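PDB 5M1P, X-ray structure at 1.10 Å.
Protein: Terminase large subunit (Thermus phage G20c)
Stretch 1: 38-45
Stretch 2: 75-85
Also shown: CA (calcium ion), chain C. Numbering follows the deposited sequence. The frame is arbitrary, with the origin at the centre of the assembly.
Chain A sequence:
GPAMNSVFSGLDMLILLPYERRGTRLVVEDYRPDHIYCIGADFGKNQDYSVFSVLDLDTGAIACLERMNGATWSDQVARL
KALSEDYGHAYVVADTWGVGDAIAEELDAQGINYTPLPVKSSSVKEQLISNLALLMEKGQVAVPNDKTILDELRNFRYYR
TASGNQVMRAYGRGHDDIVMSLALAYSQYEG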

# COMPACT_ATOMS: atom_id res chain seq x y z
N CYS A 38 8.30 -3.59 6.87
CA CYS A 38 8.38 -2.41 6.03
C CYS A 38 6.97 -1.86 5.91
O CYS A 38 6.01 -2.53 6.32
CB CYS A 38 8.98 -2.73 4.66
SG CYS A 38 7.91 -3.69 3.58
N ILE A 39 6.85 -0.65 5.38
CA ILE A 39 5.57 0.02 5.26
C ILE A 39 5.42 0.58 3.86
O ILE A 39 6.17 1.47 3.47
CB ILE A 39 5.45 1.19 6.27
CG1 ILE A 39 5.79 0.71 7.69
CG2 ILE A 39 4.07 1.84 6.18
CD1 ILE A 39 5.76 1.78 8.75
N GLY A 40 4.45 0.08 3.10
CA GLY A 40 4.12 0.66 1.80
C GLY A 40 3.36 1.94 2.02
O GLY A 40 2.37 1.93 2.77
N ALA A 41 3.78 3.04 1.40
CA ALA A 41 3.15 4.33 1.64
C ALA A 41 2.76 5.02 0.35
O ALA A 41 3.63 5.36 -0.48
CB ALA A 41 4.06 5.20 2.47
N ASP A 42 1.45 5.14 0.18
CA ASP A 42 0.78 5.88 -0.87
C ASP A 42 0.22 7.12 -0.17
O ASP A 42 -0.64 7.01 0.70
CB ASP A 42 -0.36 5.02 -1.46
CG ASP A 42 -1.13 5.71 -2.57
OD1 ASP A 42 -2.03 6.51 -2.25
OD2 ASP A 42 -0.87 5.43 -3.74
N PHE A 43 0.76 8.28 -0.50
CA PHE A 43 0.38 9.51 0.20
C PHE A 43 -0.97 10.03 -0.24
O PHE A 43 -1.49 9.65 -1.29
CB PHE A 43 1.47 10.58 0.05
CG PHE A 43 2.70 10.23 0.81
CD1 PHE A 43 2.78 10.50 2.17
CD2 PHE A 43 3.74 9.55 0.19
CE1 PHE A 43 3.91 10.15 2.89
CE2 PHE A 43 4.87 9.20 0.91
CZ PHE A 43 4.95 9.49 2.25
N GLY A 44 -1.56 10.87 0.62
CA GLY A 44 -2.76 11.62 0.33
C GLY A 44 -2.28 12.92 -0.29
O GLY A 44 -2.04 13.89 0.42
N LYS A 45 -2.10 12.90 -1.60
CA LYS A 45 -1.51 14.03 -2.32
C LYS A 45 -2.41 15.26 -2.24
O LYS A 45 -1.94 16.35 -1.93
CB LYS A 45 -1.22 13.66 -3.78
N ASP A 75 0.88 15.80 9.00
CA ASP A 75 0.22 14.72 9.76
C ASP A 75 0.45 13.36 9.12
O ASP A 75 0.69 12.37 9.82
CB ASP A 75 -1.27 15.02 9.93
CG ASP A 75 -1.98 14.04 10.84
OD1 ASP A 75 -1.35 13.55 11.81
OD2 ASP A 75 -3.17 13.78 10.58
N GLN A 76 0.40 13.28 7.79
CA GLN A 76 0.71 12.01 7.11
C GLN A 76 2.11 11.51 7.44
O GLN A 76 2.30 10.33 7.75
CB GLN A 76 0.54 12.16 5.61
CG GLN A 76 -0.90 12.37 5.19
CD GLN A 76 -1.02 12.52 3.70
OE1 GLN A 76 -0.43 11.74 2.95
NE2 GLN A 76 -1.76 13.53 3.26
N VAL A 77 3.08 12.42 7.40
CA VAL A 77 4.46 12.08 7.74
C VAL A 77 4.58 11.69 9.22
O VAL A 77 5.27 10.73 9.56
CB VAL A 77 5.44 13.20 7.35
CG1 VAL A 77 6.84 12.89 7.87
CG2 VAL A 77 5.49 13.36 5.83
N ALA A 78 3.90 12.42 10.11
CA ALA A 78 3.92 12.07 11.54
C ALA A 78 3.30 10.70 11.80
O ALA A 78 3.79 9.95 12.65
CB ALA A 78 3.20 13.13 12.37
N ARG A 79 2.23 10.38 11.08
CA ARG A 79 1.56 9.08 11.27
C ARG A 79 2.46 7.96 10.76
O ARG A 79 2.57 6.89 11.38
CB ARG A 79 0.19 9.05 10.56
CG ARG A 79 -0.84 10.03 11.12
CD ARG A 79 -1.31 9.75 12.53
NE ARG A 79 -2.37 10.68 12.92
CZ ARG A 79 -2.70 11.01 14.18
NH1 ARG A 79 -3.70 11.87 14.39
NH2 ARG A 79 -2.05 10.51 15.23
N LEU A 80 3.14 8.21 9.65
CA LEU A 80 4.12 7.28 9.13
C LEU A 80 5.28 7.06 10.11
O LEU A 80 5.71 5.92 10.33
CB LEU A 80 4.64 7.83 7.80
CG LEU A 80 5.30 6.95 6.77
CD1 LEU A 80 4.55 5.66 6.53
CD2 LEU A 80 5.36 7.78 5.49
N LYS A 81 5.78 8.14 10.70
CA LYS A 81 6.81 8.06 11.74
C LYS A 81 6.37 7.17 12.90
O LYS A 81 7.12 6.29 13.37
CB LYS A 81 7.15 9.46 12.27
CG LYS A 81 8.24 9.50 13.32
CD LYS A 81 8.58 10.95 13.64
CE LYS A 81 9.81 11.03 14.51
NZ LYS A 81 9.45 10.77 15.92
N ALA A 82 5.16 7.41 13.38
CA ALA A 82 4.64 6.63 14.50
C ALA A 82 4.51 5.15 14.15
O ALA A 82 4.93 4.30 14.93
CB ALA A 82 3.32 7.20 15.00
N LEU A 83 3.98 4.84 12.98
CA LEU A 83 3.88 3.44 12.52
C LEU A 83 5.23 2.78 12.41
O LEU A 83 5.41 1.64 12.81
CB LEU A 83 3.20 3.35 11.15
CG LEU A 83 1.69 3.42 11.14
CD1 LEU A 83 1.18 3.63 9.72
CD2 LEU A 83 1.09 2.16 11.76
N SER A 84 6.18 3.50 11.83
CA SER A 84 7.53 3.00 11.70
C SER A 84 8.11 2.67 13.08
O SER A 84 8.64 1.58 13.30
CB SER A 84 8.43 4.01 10.99
OG SER A 84 9.77 3.59 11.00
N GLU A 85 7.98 3.62 14.01
CA GLU A 85 8.49 3.42 15.36
C GLU A 85 7.78 2.27 16.08
O GLU A 85 8.42 1.46 16.75
CB GLU A 85 8.41 4.72 16.16
CG GLU A 85 9.42 5.77 15.70
CD GLU A 85 9.31 7.09 16.45
OE1 GLU A 85 10.01 8.04 16.05
OE2 GLU A 85 8.52 7.20 17.42
CA CA C . -3.23 8.46 -2.41
O HOH W 1 -2.73 8.54 -4.68

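What ties the loop after the strand to the helix? The carboxamide of Gln76 pairs with the backbone of Gly44 through two hydrogen bonds: Gly44 N donates to Gln76 OE1 at 2.7 Å, and Gln76 NE2 donates to Gly44 O at 2.9 Å. Both are nearly straight, at 161° and 177°, so one side chain satisfies the amide and the carbonyl of a single residue.

How does Phe43 fit beside this pairing? Gln76 OE1 lies at the ring edge, near its plane, 3.5 Å from Phe43 CD1. Farther round the ring, Phe43 CZ meets Leu80 CD2 at 3.7 Å, one helical turn beyond Gln76.

What fills the space between strand and helix? They run nearly antiparallel, at 159°, with axes 9.3 Å apart at closest approach, and apolar side chains bridge the gap. Leu80 CD1 packs against Ile39 CG2 at 3.9 Å and Ala41 CB at 4.1 Å, while Ile39 CD1 reaches Leu83 CB at 3.8 Å and the backbone Ser84 N at 3.6 Å.

Where does the strand's other side look? Alternation turns Asp42 away from the helix, and its OD1 binds calcium CA at 2.3 Å. Phe43 O binds the same CA at 2.4 Å, so Phe43 contributes to the metal site as well as to the contact with the helix.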